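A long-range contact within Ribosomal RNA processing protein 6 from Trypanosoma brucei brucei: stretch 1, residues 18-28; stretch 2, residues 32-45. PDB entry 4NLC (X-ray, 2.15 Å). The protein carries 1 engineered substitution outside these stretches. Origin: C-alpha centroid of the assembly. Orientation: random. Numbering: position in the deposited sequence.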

# COMPACT_ATOMS: atom_id res chain seq x y z
N THR A 18 15.48 3.98 -10.83
CA THR A 18 15.44 5.43 -11.06
C THR A 18 14.49 6.04 -10.04
O THR A 18 13.44 5.45 -9.79
CB THR A 18 15.05 5.81 -12.52
OG1 THR A 18 14.99 7.23 -12.62
CG2 THR A 18 13.70 5.27 -12.94
N PRO A 19 14.84 7.17 -9.39
CA PRO A 19 13.94 7.74 -8.37
C PRO A 19 12.51 7.97 -8.88
O PRO A 19 12.33 8.31 -10.06
CB PRO A 19 14.62 9.06 -8.00
CG PRO A 19 16.05 8.85 -8.31
CD PRO A 19 16.07 7.99 -9.53
N PHE A 20 11.50 7.76 -8.01
CA PHE A 20 10.09 7.94 -8.36
C PHE A 20 9.78 9.38 -8.77
O PHE A 20 10.14 10.30 -8.05
CB PHE A 20 9.15 7.45 -7.22
CG PHE A 20 7.67 7.70 -7.42
CD1 PHE A 20 6.94 6.95 -8.34
CD2 PHE A 20 7.00 8.68 -6.69
CE1 PHE A 20 5.57 7.17 -8.52
CE2 PHE A 20 5.62 8.88 -6.85
CZ PHE A 20 4.92 8.13 -7.77
N ARG A 21 9.15 9.56 -9.93
CA ARG A 21 8.73 10.87 -10.41
C ARG A 21 7.21 10.85 -10.49
O ARG A 21 6.65 10.08 -11.28
CB ARG A 21 9.33 11.20 -11.78
CG ARG A 21 9.01 12.63 -12.21
CD ARG A 21 9.40 12.95 -13.64
NE ARG A 21 10.84 12.90 -13.87
CZ ARG A 21 11.67 13.92 -13.67
NH1 ARG A 21 11.20 15.09 -13.25
NH2 ARG A 21 12.97 13.79 -13.89
N PRO A 22 6.51 11.63 -9.64
CA PRO A 22 5.05 11.56 -9.65
C PRO A 22 4.38 12.33 -10.78
O PRO A 22 4.76 13.45 -11.06
CB PRO A 22 4.67 12.14 -8.28
CG PRO A 22 5.76 13.07 -7.96
CD PRO A 22 7.01 12.55 -8.60
N VAL A 23 3.39 11.72 -11.41
CA VAL A 23 2.51 12.33 -12.41
C VAL A 23 1.22 12.47 -11.60
O VAL A 23 0.77 11.49 -10.99
CB VAL A 23 2.30 11.48 -13.69
CG1 VAL A 23 1.22 12.09 -14.59
CG2 VAL A 23 3.61 11.33 -14.47
N TYR A 24 0.66 13.69 -11.52
CA TYR A 24 -0.53 13.91 -10.68
C TYR A 24 -1.45 15.01 -11.22
O TYR A 24 -1.02 15.92 -11.93
CB TYR A 24 -0.08 14.24 -9.23
CG TYR A 24 0.67 15.55 -9.15
CD1 TYR A 24 2.01 15.64 -9.53
CD2 TYR A 24 0.02 16.73 -8.79
CE1 TYR A 24 2.67 16.86 -9.57
CE2 TYR A 24 0.70 17.94 -8.74
CZ TYR A 24 2.01 18.01 -9.16
OH TYR A 24 2.66 19.21 -9.16
N TYR A 25 -2.71 14.97 -10.76
CA TYR A 25 -3.75 15.92 -11.11
C TYR A 25 -4.15 16.82 -9.94
O TYR A 25 -4.22 16.36 -8.78
CB TYR A 25 -4.96 15.18 -11.67
CG TYR A 25 -4.72 14.60 -13.04
CD1 TYR A 25 -3.95 13.44 -13.22
CD2 TYR A 25 -5.31 15.16 -14.17
CE1 TYR A 25 -3.75 12.89 -14.48
CE2 TYR A 25 -5.15 14.60 -15.43
CZ TYR A 25 -4.36 13.47 -15.59
OH TYR A 25 -4.20 12.93 -16.84
N ASP A 26 -4.47 18.07 -10.24
CA ASP A 26 -4.93 18.99 -9.19
C ASP A 26 -6.45 18.88 -9.06
O ASP A 26 -7.05 17.96 -9.65
CB ASP A 26 -4.45 20.43 -9.45
CG ASP A 26 -4.82 21.00 -10.82
OD1 ASP A 26 -5.82 20.54 -11.42
OD2 ASP A 26 -4.06 21.87 -11.32
N GLU A 27 -7.09 19.81 -8.31
CA GLU A 27 -8.54 19.84 -8.07
C GLU A 27 -9.33 20.30 -9.29
O GLU A 27 -10.55 20.15 -9.32
CB GLU A 27 -8.91 20.65 -6.82
CG GLU A 27 -8.36 22.06 -6.77
CD GLU A 27 -7.02 22.14 -6.08
OE1 GLU A 27 -7.00 22.46 -4.87
OE2 GLU A 27 -6.00 21.83 -6.73
N LYS A 28 -8.64 20.85 -10.31
CA LYS A 28 -9.25 21.30 -11.56
C LYS A 28 -9.13 20.18 -12.61
O LYS A 28 -9.52 20.38 -13.75
CB LYS A 28 -8.55 22.57 -12.08
CG LYS A 28 -8.95 23.85 -11.35
CD LYS A 28 -8.42 25.06 -12.05
CE LYS A 28 -8.72 26.32 -11.26
NZ LYS A 28 -8.37 27.56 -12.02
N HIS A 32 -0.08 17.25 -14.07
CA HIS A 32 1.24 17.81 -13.77
C HIS A 32 2.27 16.70 -13.68
O HIS A 32 1.95 15.56 -13.34
CB HIS A 32 1.25 18.65 -12.47
CG HIS A 32 0.19 19.71 -12.40
ND1 HIS A 32 0.44 20.99 -12.82
CD2 HIS A 32 -1.09 19.63 -11.96
CE1 HIS A 32 -0.69 21.66 -12.63
NE2 HIS A 32 -1.64 20.88 -12.11
N VAL A 33 3.53 17.06 -13.97
CA VAL A 33 4.68 16.17 -13.84
C VAL A 33 5.51 16.75 -12.68
O VAL A 33 5.91 17.92 -12.71
CB VAL A 33 5.47 16.01 -15.17
CG1 VAL A 33 6.81 15.33 -14.94
CG2 VAL A 33 4.66 15.22 -16.20
N GLY A 34 5.67 15.95 -11.64
CA GLY A 34 6.42 16.30 -10.45
C GLY A 34 7.91 16.07 -10.60
O GLY A 34 8.40 15.81 -11.70
N GLU A 35 8.64 16.18 -9.47
CA GLU A 35 10.10 16.04 -9.39
C GLU A 35 10.49 14.94 -8.42
O GLU A 35 9.84 14.83 -7.37
CB GLU A 35 10.75 17.37 -8.96
CG GLU A 35 10.49 18.51 -9.93
CD GLU A 35 11.08 19.86 -9.55
OE1 GLU A 35 11.36 20.09 -8.35
OE2 GLU A 35 11.24 20.71 -10.46
N PRO A 36 11.55 14.15 -8.72
CA PRO A 36 11.98 13.09 -7.78
C PRO A 36 12.35 13.68 -6.42
O PRO A 36 12.91 14.77 -6.35
CB PRO A 36 13.19 12.47 -8.48
CG PRO A 36 13.03 12.80 -9.93
CD PRO A 36 12.42 14.17 -9.92
N GLY A 37 11.99 12.97 -5.35
CA GLY A 37 12.24 13.40 -3.97
C GLY A 37 11.46 14.62 -3.49
O GLY A 37 11.74 15.14 -2.41
N VAL A 38 10.47 15.08 -4.27
CA VAL A 38 9.63 16.24 -3.95
C VAL A 38 8.15 15.81 -3.88
O VAL A 38 7.58 15.31 -4.85
CB VAL A 38 9.85 17.43 -4.94
CG1 VAL A 38 8.98 18.64 -4.57
CG2 VAL A 38 11.33 17.84 -5.02
N HIS A 39 7.55 16.02 -2.71
CA HIS A 39 6.13 15.79 -2.50
C HIS A 39 5.47 17.03 -3.15
O HIS A 39 5.75 18.15 -2.71
CB HIS A 39 5.87 15.75 -1.00
CG HIS A 39 4.48 15.39 -0.61
ND1 HIS A 39 3.39 16.15 -1.02
CD2 HIS A 39 4.06 14.42 0.23
CE1 HIS A 39 2.35 15.61 -0.41
NE2 HIS A 39 2.70 14.55 0.34
N PRO A 40 4.64 16.87 -4.21
CA PRO A 40 4.12 18.07 -4.92
C PRO A 40 3.10 18.91 -4.16
O PRO A 40 2.84 20.04 -4.55
CB PRO A 40 3.58 17.50 -6.22
CG PRO A 40 3.24 16.10 -5.92
CD PRO A 40 4.22 15.63 -4.89
N PHE A 41 2.54 18.38 -3.08
CA PHE A 41 1.61 19.17 -2.27
C PHE A 41 2.22 19.57 -0.90
O PHE A 41 1.48 19.99 -0.02
CB PHE A 41 0.26 18.45 -2.14
CG PHE A 41 -0.51 18.49 -3.43
CD1 PHE A 41 -1.16 19.65 -3.83
CD2 PHE A 41 -0.53 17.39 -4.28
CE1 PHE A 41 -1.83 19.71 -5.06
CE2 PHE A 41 -1.22 17.44 -5.49
CZ PHE A 41 -1.84 18.60 -5.89
N ALA A 42 3.55 19.48 -0.74
CA ALA A 42 4.21 19.80 0.54
C ALA A 42 3.91 21.20 1.04
O ALA A 42 3.53 21.35 2.20
CB ALA A 42 5.72 19.56 0.46
N GLU A 43 3.98 22.21 0.16
CA GLU A 43 3.71 23.61 0.49
C GLU A 43 2.23 23.83 0.87
O GLU A 43 1.95 24.53 1.83
CB GLU A 43 4.12 24.55 -0.66
CG GLU A 43 5.57 24.41 -1.09
CD GLU A 43 5.86 23.43 -2.22
OE1 GLU A 43 5.05 22.49 -2.45
OE2 GLU A 43 6.92 23.59 -2.86
N ARG A 44 1.29 23.20 0.14
CA ARG A 44 -0.14 23.33 0.47
C ARG A 44 -0.48 22.69 1.84
O ARG A 44 -1.17 23.31 2.64
CB ARG A 44 -1.02 22.77 -0.64
CG ARG A 44 -2.44 23.29 -0.58
CD ARG A 44 -3.29 22.76 -1.71
NE ARG A 44 -2.93 23.31 -3.02
CZ ARG A 44 -3.48 22.90 -4.15
NH1 ARG A 44 -4.42 21.97 -4.14
NH2 ARG A 44 -3.10 23.43 -5.31
N ILE A 45 0.03 21.46 2.11
CA ILE A 45 -0.22 20.76 3.38
C ILE A 45 0.38 21.53 4.58
O ILE A 45 -0.26 21.65 5.64
CB ILE A 45 0.24 19.27 3.32
CG1 ILE A 45 -0.53 18.47 2.21
CG2 ILE A 45 0.15 18.59 4.69
CD1 ILE A 45 -0.02 17.01 1.94
O HOH W 1 11.17 10.33 -5.63
O HOH W 2 4.91 20.56 -11.30

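Residues 23-25 of stretch 1 form a short strand that runs antiparallel to the strand ending at 32-33 in stretch 2. Tyr 24 and His 32 are the hydrogen-bonded pair: Tyr 24 N donates to His 32 O (2.9 Å), and His 32 N donates to Tyr 24 O (2.7 Å). Val 23 and Val 33 form the adjacent non-hydrogen-bonded pair, their CA atoms 4.6 Å apart. Beyond them Gly 34 N donates to Pro 22 O (2.7 Å), a bond that asks only a carbonyl of proline, which has no amide hydrogen to give. The stretches stay close past the strands, where Pro 36 CA makes a CA-H...O contact with Phe 20 O (3.4 Å). Water 1 bridges the same carbonyl to the type II turn of Glu 35 to Val 38, donating to Phe 20 O (2.6 Å) and accepting from Gly 37 N (2.8 Å). Gly 37 has a positive phi in this turn, a conformation that favours glycine.

The side chains centre on Tyr 24, whose ring is sandwiched between aliphatic groups: His 32 CB lies over one face and Pro 40 CB over the opposite one, each 3.8 Å from the Tyr 24 ring centroid in a CH-pi contact. Gly 34 N sits at the ring edge, 3.8 Å from Tyr 24 CE1. Gly 34 is buried, and a CB there would clash with Pro 22 CG at 2.8 Å; the missing side chain leaves room for the Pro 22 ring. Phe 41, right before the helix, adds an oblique aromatic contact, Tyr 24 CD2 to Phe 41 CE2 at 3.6 Å. The imidazole of His 32 is nearly parallel to the Tyr 24 ring but slid aside, so the two barely overlap; His 32 NE2 donates to Asp 26 OD2 (2.7 Å) in an almost straight hydrogen bond.

Glu 27 and the helical Arg 44 form a salt bridge, with Arg 44 NH1 2.7 Å from Glu 27 OE1 and donating a hydrogen bond to Glu 27 OE2 (3.0 Å). Arg 21 leaves its backbone sideways, yet its long chain brings NH1 to Gly 34 O (3.3 Å) in a hydrogen bond, while Pro 36 CD covers one face of the guanidinium. Val 23 and Val 33 share the sheet face away from Tyr 24 and His 32, where Val 23 CG2 and Val 33 CG2 are 4.4 Å apart. Together the stretches bury 883 Å², both sides summed.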